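Local structure of GTPase activator-like protein (Chaetomium thermophilum, 5HIU) at residues V28-V40 with A64-A77. The protein probably acts as a GTPase activator within the tuberous sclerosis complex, this chain being the all-helical N-terminal part of its TSC2 subunit. Numbering follows the deposited sequence.
Sequences VAKLKNGHLSERV and AAKDMIHPENPDNA
Arg-39, near the start of helix 36-52, meets Asp-67 end-on in a two-pronged salt bridge that illustrates how a guanidinium can join neighbouring helices. NH1 bonds OD1 of Asp-67 at 2.6 Å, almost straight at 170°, and NH2 takes OD2 at 2.7 Å; both oxygens use their syn lone pairs, and the guanidinium and carboxylate planes differ by 16°, nearly coplanar. A bend at chi3 (73°) turns the guanidinium back so that NE also donates to Leu-31 O at 2.7 Å. Met-68 CG lies over one guanidinium face, toward its rim.

Beside the salt bridge the packing is tight. Ala-64 CB presses against Leu-31 CD2 (3.5 Å), and the extended Lys-32 chain lies along it, CG and CE both touching CB. The Met-68 methyl CE lies 3.8 Å from Val-40 CG2, which also touches Ala-77. Toward solvent the fit slackens: Leu-36 CD2 stands 4.4 Å from Pro-74 CD, and its CD1 is equally far from Ala-77 CB.

With all three guanidinium nitrogens engaged, Arg-39 is held against rotation, its charge probably balanced by Asp-67; salt bridge and NE bond together join helices 22-33 and 36-52 to the 3-10 segment 67-69 in this elongated, all-helical N-terminal part.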
loop_
_atom_site.group_PDB
_atom_site.type_symbol
_atom_site.label_atom_id
_atom_site.label_comp_id
_atom_site.label_asym_id
_atom_site.label_seq_id
_atom_site.Cartn_x
_atom_site.Cartn_y
_atom_site.Cartn_z
ATOM N N VAL A 28 34.612 -12.030 28.467
ATOM C CA VAL A 28 33.580 -13.061 28.349
ATOM C C VAL A 28 33.422 -13.806 29.664
ATOM O O VAL A 28 32.308 -14.148 30.056
ATOM C CB VAL A 28 33.869 -14.069 27.216
ATOM C CG1 VAL A 28 32.840 -15.186 27.227
ATOM C CG2 VAL A 28 33.840 -13.379 25.870
ATOM N N ALA A 29 34.533 -14.072 30.338
ATOM C CA ALA A 29 34.467 -14.675 31.667
ATOM C C ALA A 29 33.617 -13.799 32.601
ATOM O O ALA A 29 32.685 -14.285 33.253
ATOM C CB ALA A 29 35.864 -14.884 32.230
ATOM N N LYS A 30 33.916 -12.505 32.624
ATOM C CA LYS A 30 33.155 -11.566 33.441
ATOM C C LYS A 30 31.715 -11.465 32.958
ATOM O O LYS A 30 30.790 -11.376 33.766
ATOM C CB LYS A 30 33.807 -10.186 33.415
ATOM C CG LYS A 30 35.185 -10.162 34.049
ATOM C CD LYS A 30 35.825 -8.794 33.940
ATOM C CE LYS A 30 37.053 -8.675 34.833
ATOM N NZ LYS A 30 37.724 -7.361 34.636
ATOM N N LEU A 31 31.530 -11.488 31.642
ATOM C CA LEU A 31 30.191 -11.440 31.058
ATOM C C LEU A 31 29.345 -12.633 31.489
ATOM O O LEU A 31 28.144 -12.496 31.724
ATOM C CB LEU A 31 30.272 -11.364 29.534
ATOM C CG LEU A 31 28.937 -11.258 28.792
ATOM C CD1 LEU A 31 28.189 -9.980 29.146
ATOM C CD2 LEU A 31 29.178 -11.330 27.292
ATOM N N LYS A 32 29.973 -13.799 31.591
ATOM C CA LYS A 32 29.278 -15.001 32.025
ATOM C C LYS A 32 29.126 -15.013 33.538
ATOM O O LYS A 32 28.039 -15.287 34.039
ATOM C CB LYS A 32 30.012 -16.262 31.541
ATOM C CG LYS A 32 29.911 -16.455 30.041
ATOM C CD LYS A 32 30.476 -17.769 29.514
ATOM C CE LYS A 32 30.142 -17.886 28.023
ATOM N NZ LYS A 32 30.598 -19.127 27.345
ATOM N N ASN A 33 30.203 -14.693 34.254
ATOM C CA ASN A 33 30.283 -14.955 35.697
ATOM C C ASN A 33 30.226 -13.749 36.624
ATOM O O ASN A 33 30.077 -13.923 37.827
ATOM C CB ASN A 33 31.581 -15.696 36.023
ATOM C CG ASN A 33 31.754 -16.961 35.218
ATOM O OD1 ASN A 33 31.030 -17.213 34.254
ATOM N ND2 ASN A 33 32.724 -17.768 35.610
ATOM N N GLY A 34 30.380 -12.540 36.097
ATOM C CA GLY A 34 30.433 -11.348 36.947
ATOM C C GLY A 34 29.116 -11.129 37.668
ATOM O O GLY A 34 28.097 -11.727 37.306
ATOM N N HIS A 35 29.129 -10.299 38.706
ATOM C CA HIS A 35 27.880 -9.814 39.281
ATOM C C HIS A 35 27.244 -8.927 38.221
ATOM O O HIS A 35 27.939 -8.355 37.388
ATOM C CB HIS A 35 28.114 -9.022 40.556
ATOM C CG HIS A 35 28.846 -9.780 41.621
ATOM N ND1 HIS A 35 28.351 -10.936 42.188
ATOM C CD2 HIS A 35 30.027 -9.533 42.239
ATOM C CE1 HIS A 35 29.199 -11.376 43.099
ATOM N NE2 HIS A 35 30.224 -10.543 43.150
ATOM N N LEU A 36 25.927 -8.798 38.241
ATOM C CA LEU A 36 25.231 -8.180 37.125
ATOM C C LEU A 36 25.877 -6.881 36.649
ATOM O O LEU A 36 26.034 -6.670 35.451
ATOM C CB LEU A 36 23.764 -7.940 37.461
ATOM C CG LEU A 36 22.946 -7.410 36.283
ATOM C CD1 LEU A 36 23.228 -8.204 35.014
ATOM C CD2 LEU A 36 21.454 -7.447 36.584
ATOM N N SER A 37 26.261 -6.013 37.577
ATOM C CA SER A 37 26.859 -4.745 37.186
ATOM C C SER A 37 28.170 -4.983 36.437
ATOM O O SER A 37 28.586 -4.168 35.627
ATOM C CB SER A 37 27.104 -3.841 38.398
ATOM O OG SER A 37 28.314 -4.183 39.075
ATOM N N GLU A 38 28.834 -6.087 36.737
ATOM C CA GLU A 38 30.094 -6.417 36.083
ATOM C C GLU A 38 29.795 -6.874 34.677
ATOM O O GLU A 38 30.513 -6.517 33.745
ATOM C CB GLU A 38 30.853 -7.504 36.850
ATOM C CG GLU A 38 31.057 -7.173 38.320
ATOM C CD GLU A 38 31.985 -8.136 39.041
ATOM O OE1 GLU A 38 31.706 -9.354 39.044
ATOM O OE2 GLU A 38 32.981 -7.663 39.631
ATOM N N ARG A 39 28.716 -7.646 34.542
ATOM C CA ARG A 39 28.272 -8.161 33.248
ATOM C C ARG A 39 27.919 -7.020 32.310
ATOM O O ARG A 39 28.253 -7.061 31.127
ATOM C CB ARG A 39 27.058 -9.080 33.407
ATOM C CG ARG A 39 27.273 -10.275 34.339
ATOM C CD ARG A 39 26.037 -11.154 34.340
ATOM N NE ARG A 39 25.949 -11.879 33.077
ATOM C CZ ARG A 39 24.820 -12.314 32.516
ATOM N NH1 ARG A 39 23.642 -12.092 33.099
ATOM N NH2 ARG A 39 24.869 -12.972 31.353
ATOM N N VAL A 40 27.276 -5.994 32.852
ATOM C CA VAL A 40 26.892 -4.834 32.072
ATOM C C VAL A 40 28.132 -4.149 31.497
ATOM O O VAL A 40 28.207 -3.833 30.305
ATOM C CB VAL A 40 26.052 -3.854 32.914
ATOM C CG1 VAL A 40 25.824 -2.547 32.167
ATOM C CG2 VAL A 40 24.709 -4.490 33.252
ATOM N N ALA A 64 26.834 -16.045 26.505
ATOM C CA ALA A 64 27.140 -15.350 27.736
ATOM C C ALA A 64 26.064 -14.296 28.057
ATOM O O ALA A 64 25.639 -14.186 29.198
ATOM C CB ALA A 64 28.516 -14.710 27.642
ATOM N N ALA A 65 25.607 -13.563 27.035
ATOM C CA ALA A 65 24.837 -12.323 27.209
ATOM C C ALA A 65 23.342 -12.432 27.023
ATOM O O ALA A 65 22.625 -11.600 27.553
ATOM C CB ALA A 65 25.361 -11.268 26.248
ATOM N N LYS A 66 22.872 -13.410 26.245
ATOM C CA LYS A 66 21.466 -13.443 25.819
ATOM C C LYS A 66 20.424 -13.339 26.931
ATOM O O LYS A 66 19.339 -12.793 26.714
ATOM C CB LYS A 66 21.174 -14.655 24.944
ATOM C CG LYS A 66 21.413 -16.008 25.589
ATOM C CD LYS A 66 21.519 -17.070 24.504
ATOM C CE LYS A 66 21.944 -18.418 25.035
ATOM N NZ LYS A 66 20.818 -19.385 24.986
ATOM N N ASP A 67 20.751 -13.840 28.118
ATOM C CA ASP A 67 19.845 -13.739 29.277
ATOM C C ASP A 67 19.616 -12.308 29.746
ATOM O O ASP A 67 18.553 -12.009 30.284
ATOM C CB ASP A 67 20.363 -14.575 30.443
ATOM C CG ASP A 67 21.648 -14.039 31.007
ATOM O OD1 ASP A 67 21.602 -13.153 31.881
ATOM O OD2 ASP A 67 22.719 -14.488 30.566
ATOM N N MET A 68 20.593 -11.425 29.529
ATOM C CA MET A 68 20.497 -10.022 29.962
ATOM C C MET A 68 19.408 -9.212 29.221
ATOM O O MET A 68 19.016 -8.142 29.681
ATOM C CB MET A 68 21.845 -9.317 29.794
ATOM C CG MET A 68 22.972 -9.932 30.597
ATOM S SD MET A 68 24.597 -9.225 30.265
ATOM C CE MET A 68 24.421 -7.641 31.096
ATOM N N ILE A 69 18.944 -9.737 28.088
ATOM C CA ILE A 69 17.866 -9.164 27.283
ATOM C C ILE A 69 16.505 -9.435 27.891
ATOM O O ILE A 69 15.534 -8.836 27.506
ATOM C CB ILE A 69 17.896 -9.813 25.889
ATOM C CG1 ILE A 69 19.189 -9.452 25.184
ATOM C CG2 ILE A 69 16.729 -9.414 25.014
ATOM C CD1 ILE A 69 19.499 -7.988 25.160
ATOM N N HIS A 70 16.430 -10.350 28.846
ATOM C CA HIS A 70 15.148 -10.749 29.398
ATOM C C HIS A 70 14.465 -9.534 30.002
ATOM O O HIS A 70 15.130 -8.700 30.619
ATOM C CB HIS A 70 15.360 -11.836 30.447
ATOM C CG HIS A 70 14.106 -12.539 30.852
ATOM N ND1 HIS A 70 13.578 -12.439 32.120
ATOM C CD2 HIS A 70 13.275 -13.353 30.161
ATOM C CE1 HIS A 70 12.475 -13.160 32.197
ATOM N NE2 HIS A 70 12.267 -13.726 31.021
ATOM N N PRO A 71 13.136 -9.420 29.830
ATOM C CA PRO A 71 12.464 -8.196 30.301
ATOM C C PRO A 71 12.507 -7.975 31.814
ATOM O O PRO A 71 12.272 -6.853 32.261
ATOM C CB PRO A 71 11.013 -8.372 29.830
ATOM C CG PRO A 71 11.031 -9.494 28.854
ATOM C CD PRO A 71 12.178 -10.375 29.244
ATOM N N GLU A 72 12.795 -9.028 32.585
ATOM C CA GLU A 72 12.920 -8.931 34.046
ATOM C C GLU A 72 14.113 -8.064 34.465
ATOM O O GLU A 72 14.123 -7.510 35.571
ATOM C CB GLU A 72 13.045 -10.330 34.696
ATOM C CG GLU A 72 14.487 -10.816 34.894
ATOM C CD GLU A 72 14.606 -12.242 35.428
ATOM O OE1 GLU A 72 13.801 -13.116 35.040
ATOM O OE2 GLU A 72 15.527 -12.498 36.236
ATOM N N ASN A 73 15.130 -7.981 33.606
ATOM C CA ASN A 73 16.301 -7.141 33.877
ATOM C C ASN A 73 15.996 -5.649 33.734
ATOM O O ASN A 73 15.084 -5.269 33.004
ATOM C CB ASN A 73 17.422 -7.459 32.904
ATOM C CG ASN A 73 17.824 -8.915 32.918
ATOM O OD1 ASN A 73 18.352 -9.425 33.911
ATOM N ND2 ASN A 73 17.598 -9.593 31.793
ATOM N N PRO A 74 16.794 -4.799 34.402
ATOM C CA PRO A 74 16.676 -3.355 34.261
ATOM C C PRO A 74 17.201 -2.821 32.923
ATOM O O PRO A 74 18.093 -3.389 32.309
ATOM C CB PRO A 74 17.535 -2.830 35.413
ATOM C CG PRO A 74 18.580 -3.868 35.565
ATOM C CD PRO A 74 17.886 -5.169 35.318
ATOM N N ASP A 75 16.651 -1.701 32.502
ATOM C CA ASP A 75 17.033 -1.075 31.254
ATOM C C ASP A 75 18.501 -1.181 30.913
ATOM O O ASP A 75 18.849 -1.737 29.868
ATOM C CB ASP A 75 16.623 0.378 31.291
ATOM C CG ASP A 75 15.128 0.542 31.189
ATOM O OD1 ASP A 75 14.433 -0.491 31.016
ATOM O OD2 ASP A 75 14.652 1.690 31.274
ATOM N N ASN A 76 19.350 -0.669 31.801
ATOM C CA ASN A 76 20.790 -0.581 31.558
ATOM C C ASN A 76 21.396 -1.897 31.136
ATOM O O ASN A 76 22.346 -1.920 30.359
ATOM C CB ASN A 76 21.519 -0.078 32.793
ATOM C CG ASN A 76 21.460 -1.059 33.946
ATOM O OD1 ASN A 76 20.500 -1.808 34.079
ATOM N ND2 ASN A 76 22.490 -1.066 34.780
ATOM N N ALA A 77 20.848 -2.994 31.647
ATOM C CA ALA A 77 21.379 -4.321 31.344
ATOM C C ALA A 77 20.781 -4.920 30.082
ATOM O O ALA A 77 21.447 -5.679 29.386
ATOM C CB ALA A 77 21.163 -5.268 32.525
#